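Beta-L-arabinobiosidase (Bacteroides thetaiotaomicron, PDB 5MQR) is a glycosidase of pectin breakdown, probably releasing arabinose-containing fragments with its helical domain and carrying a sialidase-like beta-propeller domain as well. Local coordinates at residues 782-796 / 849-863. Numbering follows the deposited sequence.
Sequences YQRWERTNRLKNGLY and YGMRADTLKSLVEND
Tyr782 and Tyr849 meet where the two backbones are widely separated, Leu795 and Leu859 where they are closest. The short axes of helix 782-788 and helix 849-863 come no nearer than 13.8 Å, at 44°, so long side chains must bridge the helices, whereas the loop after the first comes in close: the CA atoms of Leu795 and Leu859 are 6.6 Å apart. Tyr849 turns its edge onto one face of the Tyr782 ring, a T-shaped pair with planes at 86°; CE1 of Tyr849 lies 3.7 Å from CD1 of Tyr782. Tyr782 has CG anti to the backbone N (chi1 -172°), which carries its ring across toward Arg852, whose CD lies 3.6 Å from Tyr782 CE1. The extended Arg852 then meets Glu786 side-on, both carboxylate oxygens using syn lone pairs: NE to OE2 at 2.8 Å, nearly straight, and NH2 to OE1 at 3.0 Å. Its NH1 sits over the centre of the Tyr849 ring. A leucine in place of Arg852 would probably leave the Glu786 carboxylate without its charged mate and free to turn. Both helices belong to the helical MGH1-like glycoside hydrolase domain, probably an (alpha/alpha)6 barrel as in its relatives, and helix 820-839 packs against Tyr782 and Tyr796 through Met826. Further along, CD2 of Leu856 reaches the edge of the Tyr796 ring, 3.7 Å from CE1, while Arg790 CG lies over a face of that ring. The type I turn from Leu791 to Gly794 brings the backbone to Leu859; Gly794 has positive phi and, lacking a side chain, lets CD1 of Leu859 close to 3.6 Å from its C. An Asx turn, Leu795 N to Asn793 OD1, braces the bend, and Leu795 sends CD2 against Leu859 CB and CD1 beside the Asp863 carboxylate.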
loop_
_atom_site.group_PDB
_atom_site.type_symbol
_atom_site.label_atom_id
_atom_site.label_comp_id
_atom_site.label_asym_id
_atom_site.label_seq_id
_atom_site.Cartn_x
_atom_site.Cartn_y
_atom_site.Cartn_z
ATOM N N TYR A 782 35.898 29.445 0.081
ATOM C CA TYR A 782 36.970 28.498 -0.230
ATOM C C TYR A 782 38.333 29.214 -0.275
ATOM O O TYR A 782 39.289 28.791 0.373
ATOM C CB TYR A 782 36.703 27.788 -1.559
ATOM C CG TYR A 782 37.678 26.675 -1.818
ATOM C CD1 TYR A 782 38.973 26.939 -2.262
ATOM C CD2 TYR A 782 37.319 25.347 -1.600
ATOM C CE1 TYR A 782 39.867 25.905 -2.469
ATOM C CE2 TYR A 782 38.211 24.315 -1.819
ATOM C CZ TYR A 782 39.477 24.594 -2.249
ATOM O OH TYR A 782 40.359 23.556 -2.454
ATOM N N GLN A 783 38.398 30.303 -1.032
ATOM C CA GLN A 783 39.644 31.033 -1.234
ATOM C C GLN A 783 40.221 31.594 0.084
ATOM O O GLN A 783 41.448 31.665 0.228
ATOM C CB GLN A 783 39.474 32.134 -2.304
ATOM C CG GLN A 783 39.348 31.589 -3.730
ATOM C CD GLN A 783 39.056 32.680 -4.763
ATOM O OE1 GLN A 783 39.865 33.584 -4.975
ATOM N NE2 GLN A 783 37.905 32.599 -5.413
ATOM N N ARG A 784 39.343 31.948 1.035
ATOM C CA ARG A 784 39.775 32.453 2.330
ATOM C C ARG A 784 40.513 31.343 3.074
ATOM O O ARG A 784 41.644 31.551 3.517
ATOM C CB ARG A 784 38.600 33.013 3.159
ATOM C CG ARG A 784 39.020 33.479 4.551
ATOM C CD ARG A 784 37.892 34.102 5.368
ATOM N NE ARG A 784 36.626 33.367 5.334
ATOM C CZ ARG A 784 36.391 32.193 5.929
ATOM N NH1 ARG A 784 37.341 31.543 6.596
ATOM N NH2 ARG A 784 35.189 31.642 5.833
ATOM N N TRP A 785 39.895 30.165 3.172
ATOM C CA TRP A 785 40.563 29.023 3.804
ATOM C C TRP A 785 41.892 28.665 3.130
ATOM O O TRP A 785 42.887 28.406 3.795
ATOM C CB TRP A 785 39.636 27.789 3.863
ATOM C CG TRP A 785 38.554 27.926 4.889
ATOM C CD1 TRP A 785 37.203 27.932 4.669
ATOM C CD2 TRP A 785 38.730 28.088 6.293
ATOM N NE1 TRP A 785 36.521 28.093 5.863
ATOM C CE2 TRP A 785 37.438 28.172 6.875
ATOM C CE3 TRP A 785 39.857 28.151 7.125
ATOM C CZ2 TRP A 785 37.239 28.337 8.243
ATOM C CZ3 TRP A 785 39.663 28.325 8.511
ATOM C CH2 TRP A 785 38.353 28.410 9.053
ATOM N N GLU A 786 41.881 28.641 1.806
ATOM C CA GLU A 786 43.076 28.383 1.002
ATOM C C GLU A 786 44.191 29.393 1.262
ATOM O O GLU A 786 45.341 29.030 1.345
ATOM C CB GLU A 786 42.713 28.406 -0.487
ATOM C CG GLU A 786 43.833 28.009 -1.428
ATOM C CD GLU A 786 43.330 27.924 -2.848
ATOM O OE1 GLU A 786 43.042 28.995 -3.419
ATOM O OE2 GLU A 786 43.189 26.790 -3.375
ATOM N N ARG A 787 43.828 30.657 1.392
ATOM C CA ARG A 787 44.790 31.723 1.692
ATOM C C ARG A 787 45.359 31.621 3.122
ATOM O O ARG A 787 46.563 31.788 3.311
ATOM C CB ARG A 787 44.138 33.084 1.404
ATOM C CG ARG A 787 44.772 34.331 2.024
ATOM C CD ARG A 787 44.343 35.618 1.306
ATOM N NE ARG A 787 43.052 35.492 0.605
ATOM C CZ ARG A 787 41.828 35.580 1.164
ATOM N NH1 ARG A 787 41.657 35.811 2.477
ATOM N NH2 ARG A 787 40.753 35.429 0.395
ATOM N N THR A 788 44.520 31.271 4.102
ATOM C CA THR A 788 44.921 31.330 5.507
ATOM C C THR A 788 45.431 30.042 6.125
ATOM O O THR A 788 46.133 30.117 7.138
ATOM C CB THR A 788 43.781 31.865 6.408
ATOM O OG1 THR A 788 42.676 30.953 6.441
ATOM C CG2 THR A 788 43.314 33.255 5.940
ATOM N N ASN A 789 45.094 28.875 5.555
ATOM C CA ASN A 789 45.231 27.602 6.275
ATOM C C ASN A 789 45.985 26.447 5.587
ATOM O O ASN A 789 45.755 25.275 5.902
ATOM C CB ASN A 789 43.850 27.152 6.757
ATOM C CG ASN A 789 43.523 27.684 8.127
ATOM O OD1 ASN A 789 43.597 26.953 9.112
ATOM N ND2 ASN A 789 43.179 28.954 8.208
ATOM N N ARG A 790 46.927 26.768 4.712
ATOM C CA ARG A 790 47.778 25.746 4.099
ATOM C C ARG A 790 49.230 25.832 4.540
ATOM O O ARG A 790 49.795 26.915 4.659
ATOM C CB ARG A 790 47.783 25.870 2.599
ATOM C CG ARG A 790 46.550 25.334 1.947
ATOM C CD ARG A 790 46.242 26.182 0.748
ATOM N NE ARG A 790 46.758 25.619 -0.468
ATOM C CZ ARG A 790 47.167 26.304 -1.525
ATOM N NH1 ARG A 790 47.201 27.631 -1.538
ATOM N NH2 ARG A 790 47.562 25.632 -2.587
ATOM N N LEU A 791 49.818 24.658 4.727
ATOM C CA LEU A 791 51.244 24.497 4.908
ATOM C C LEU A 791 51.932 24.653 3.541
ATOM O O LEU A 791 51.274 24.567 2.497
ATOM C CB LEU A 791 51.535 23.116 5.509
ATOM C CG LEU A 791 50.876 22.819 6.859
ATOM C CD1 LEU A 791 51.109 21.352 7.237
ATOM C CD2 LEU A 791 51.362 23.774 7.962
ATOM N N LYS A 792 53.253 24.870 3.561
ATOM C CA LYS A 792 54.058 24.994 2.335
ATOM C C LYS A 792 53.943 23.779 1.412
ATOM O O LYS A 792 53.978 23.944 0.200
ATOM C CB LYS A 792 55.537 25.244 2.668
ATOM C CG LYS A 792 55.823 26.611 3.305
ATOM C CD LYS A 792 57.307 26.804 3.667
ATOM C CE LYS A 792 57.485 27.804 4.815
ATOM N NZ LYS A 792 58.916 28.189 5.048
ATOM N N ASN A 793 53.794 22.579 1.988
ATOM C CA ASN A 793 53.589 21.326 1.222
ATOM C C ASN A 793 52.191 21.148 0.563
ATOM O O ASN A 793 51.955 20.153 -0.125
ATOM C CB ASN A 793 53.909 20.105 2.105
ATOM C CG ASN A 793 52.892 19.879 3.233
ATOM O OD1 ASN A 793 51.774 20.408 3.222
ATOM N ND2 ASN A 793 53.287 19.092 4.223
ATOM N N GLY A 794 51.264 22.079 0.795
ATOM C CA GLY A 794 49.930 22.034 0.165
ATOM C C GLY A 794 48.812 21.509 1.052
ATOM O O GLY A 794 47.642 21.773 0.775
ATOM N N LEU A 795 49.150 20.758 2.102
ATOM C CA LEU A 795 48.140 20.243 3.028
ATOM C C LEU A 795 47.562 21.398 3.835
ATOM O O LEU A 795 48.255 22.367 4.117
ATOM C CB LEU A 795 48.711 19.199 3.999
ATOM C CG LEU A 795 49.067 17.804 3.447
ATOM C CD1 LEU A 795 50.047 17.140 4.404
ATOM C CD2 LEU A 795 47.850 16.915 3.232
ATOM N N TYR A 796 46.280 21.286 4.165
ATOM C CA TYR A 796 45.639 22.218 5.089
ATOM C C TYR A 796 46.045 21.866 6.527
ATOM O O TYR A 796 46.325 20.706 6.845
ATOM C CB TYR A 796 44.099 22.257 4.899
ATOM C CG TYR A 796 43.644 23.038 3.651
ATOM C CD1 TYR A 796 43.693 22.463 2.389
ATOM C CD2 TYR A 796 43.203 24.356 3.745
ATOM C CE1 TYR A 796 43.304 23.169 1.251
ATOM C CE2 TYR A 796 42.820 25.068 2.628
ATOM C CZ TYR A 796 42.867 24.474 1.371
ATOM O OH TYR A 796 42.496 25.164 0.229
ATOM N N TYR A 849 38.733 24.109 -9.825
ATOM C CA TYR A 849 38.388 23.427 -8.586
ATOM C C TYR A 849 38.561 21.911 -8.657
ATOM O O TYR A 849 38.827 21.302 -7.634
ATOM C CB TYR A 849 36.981 23.818 -8.109
ATOM C CG TYR A 849 36.975 25.185 -7.487
ATOM C CD1 TYR A 849 37.312 25.353 -6.152
ATOM C CD2 TYR A 849 36.677 26.316 -8.236
ATOM C CE1 TYR A 849 37.329 26.615 -5.563
ATOM C CE2 TYR A 849 36.703 27.588 -7.671
ATOM C CZ TYR A 849 37.025 27.735 -6.333
ATOM O OH TYR A 849 37.047 28.985 -5.765
ATOM N N GLY A 850 38.407 21.313 -9.837
ATOM C CA GLY A 850 38.700 19.901 -10.052
ATOM C C GLY A 850 40.181 19.602 -9.849
ATOM O O GLY A 850 40.527 18.581 -9.283
HETATM N N MSE A 851 41.054 20.503 -10.298
HETATM C CA MSE A 851 42.491 20.414 -10.023
HETATM C C MSE A 851 42.805 20.483 -8.556
HETATM O O MSE A 851 43.704 19.780 -8.102
HETATM C CB MSE A 851 43.274 21.576 -10.607
HETATM C CG MSE A 851 43.399 21.501 -12.114
HETATM SE SE MSE A 851 44.506 19.987 -12.710
HETATM C CE MSE A 851 46.168 20.256 -11.670
ATOM N N ARG A 852 42.110 21.358 -7.823
ATOM C CA ARG A 852 42.299 21.462 -6.365
ATOM C C ARG A 852 41.890 20.178 -5.654
ATOM O O ARG A 852 42.551 19.751 -4.706
ATOM C CB ARG A 852 41.526 22.632 -5.771
ATOM C CG ARG A 852 42.116 23.981 -6.107
ATOM C CD ARG A 852 41.085 25.017 -5.746
ATOM N NE ARG A 852 41.630 26.355 -5.629
ATOM C CZ ARG A 852 41.359 27.393 -6.422
ATOM N NH1 ARG A 852 40.544 27.304 -7.482
ATOM N NH2 ARG A 852 41.936 28.560 -6.149
ATOM N N ALA A 853 40.809 19.577 -6.139
ATOM C CA ALA A 853 40.331 18.295 -5.633
ATOM C C ALA A 853 41.342 17.174 -5.907
ATOM O O ALA A 853 41.728 16.501 -4.980
ATOM C CB ALA A 853 38.953 17.957 -6.194
ATOM N N ASP A 854 41.802 16.996 -7.140
ATOM C CA ASP A 854 42.820 15.968 -7.408
ATOM C C ASP A 854 44.067 16.189 -6.536
ATOM O O ASP A 854 44.620 15.224 -5.999
ATOM C CB ASP A 854 43.270 15.935 -8.875
ATOM C CG ASP A 854 42.143 15.621 -9.845
ATOM O OD1 ASP A 854 41.142 15.008 -9.435
ATOM O OD2 ASP A 854 42.267 16.011 -11.039
ATOM N N THR A 855 44.501 17.448 -6.417
ATOM C CA THR A 855 45.681 17.807 -5.615
ATOM C C THR A 855 45.503 17.322 -4.186
ATOM O O THR A 855 46.367 16.630 -3.680
ATOM C CB THR A 855 45.951 19.330 -5.621
ATOM O OG1 THR A 855 46.178 19.767 -6.962
ATOM C CG2 THR A 855 47.177 19.699 -4.770
ATOM N N LEU A 856 44.364 17.641 -3.569
ATOM C CA LEU A 856 44.115 17.316 -2.157
ATOM C C LEU A 856 43.888 15.835 -1.920
ATOM O O LEU A 856 44.325 15.291 -0.920
ATOM C CB LEU A 856 42.927 18.100 -1.610
ATOM C CG LEU A 856 43.164 19.601 -1.456
ATOM C CD1 LEU A 856 41.856 20.343 -1.222
ATOM C CD2 LEU A 856 44.142 19.883 -0.324
ATOM N N LYS A 857 43.178 15.188 -2.830
ATOM C CA LYS A 857 43.042 13.738 -2.781
ATOM C C LYS A 857 44.426 13.060 -2.719
ATOM O O LYS A 857 44.672 12.211 -1.851
ATOM C CB LYS A 857 42.269 13.244 -3.995
ATOM C CG LYS A 857 42.244 11.744 -4.132
ATOM C CD LYS A 857 41.211 11.303 -5.136
ATOM C CE LYS A 857 41.412 9.833 -5.417
ATOM N NZ LYS A 857 40.507 9.447 -6.504
ATOM N N SER A 858 45.315 13.444 -3.629
ATOM C CA SER A 858 46.685 12.917 -3.623
ATOM C C SER A 858 47.436 13.191 -2.339
ATOM O O SER A 858 48.067 12.291 -1.803
ATOM C CB SER A 858 47.504 13.431 -4.801
ATOM O OG SER A 858 47.279 12.553 -5.872
ATOM N N LEU A 859 47.349 14.415 -1.838
ATOM C CA LEU A 859 48.026 14.757 -0.584
ATOM C C LEU A 859 47.473 13.966 0.595
ATOM O O LEU A 859 48.244 13.484 1.403
ATOM C CB LEU A 859 47.959 16.249 -0.284
ATOM C CG LEU A 859 48.826 17.132 -1.185
ATOM C CD1 LEU A 859 48.455 18.591 -0.982
ATOM C CD2 LEU A 859 50.306 16.933 -0.905
ATOM N N VAL A 860 46.159 13.787 0.683
ATOM C CA VAL A 860 45.615 13.009 1.789
ATOM C C VAL A 860 46.086 11.558 1.698
ATOM O O VAL A 860 46.499 10.977 2.702
ATOM C CB VAL A 860 44.073 13.094 1.883
ATOM C CG1 VAL A 860 43.526 12.102 2.907
ATOM C CG2 VAL A 860 43.665 14.498 2.279
ATOM N N GLU A 861 46.016 10.985 0.502
ATOM C CA GLU A 861 46.337 9.565 0.309
ATOM C C GLU A 861 47.808 9.257 0.539
ATOM O O GLU A 861 48.143 8.224 1.136
ATOM C CB GLU A 861 45.930 9.098 -1.081
ATOM C CG GLU A 861 44.427 8.952 -1.244
ATOM C CD GLU A 861 44.047 8.326 -2.574
ATOM O OE1 GLU A 861 44.751 8.558 -3.570
ATOM O OE2 GLU A 861 43.040 7.597 -2.615
ATOM N N ASN A 862 48.671 10.149 0.058
ATOM C CA ASN A 862 50.113 9.978 0.200
ATOM C C ASN A 862 50.633 10.386 1.571
ATOM O O ASN A 862 51.489 9.708 2.116
ATOM C CB ASN A 862 50.868 10.743 -0.904
ATOM C CG ASN A 862 50.640 10.152 -2.301
ATOM O OD1 ASN A 862 50.303 8.968 -2.471
ATOM N ND2 ASN A 862 50.819 10.984 -3.313
ATOM N N ASP A 863 50.121 11.482 2.127
ATOM C CA ASP A 863 50.695 12.074 3.331
ATOM C C ASP A 863 49.952 11.747 4.621
ATOM O O ASP A 863 50.579 11.728 5.671
ATOM C CB ASP A 863 50.781 13.595 3.201
ATOM C CG ASP A 863 51.734 14.052 2.117
ATOM O OD1 ASP A 863 52.263 13.234 1.346
ATOM O OD2 ASP A 863 51.987 15.256 2.047
#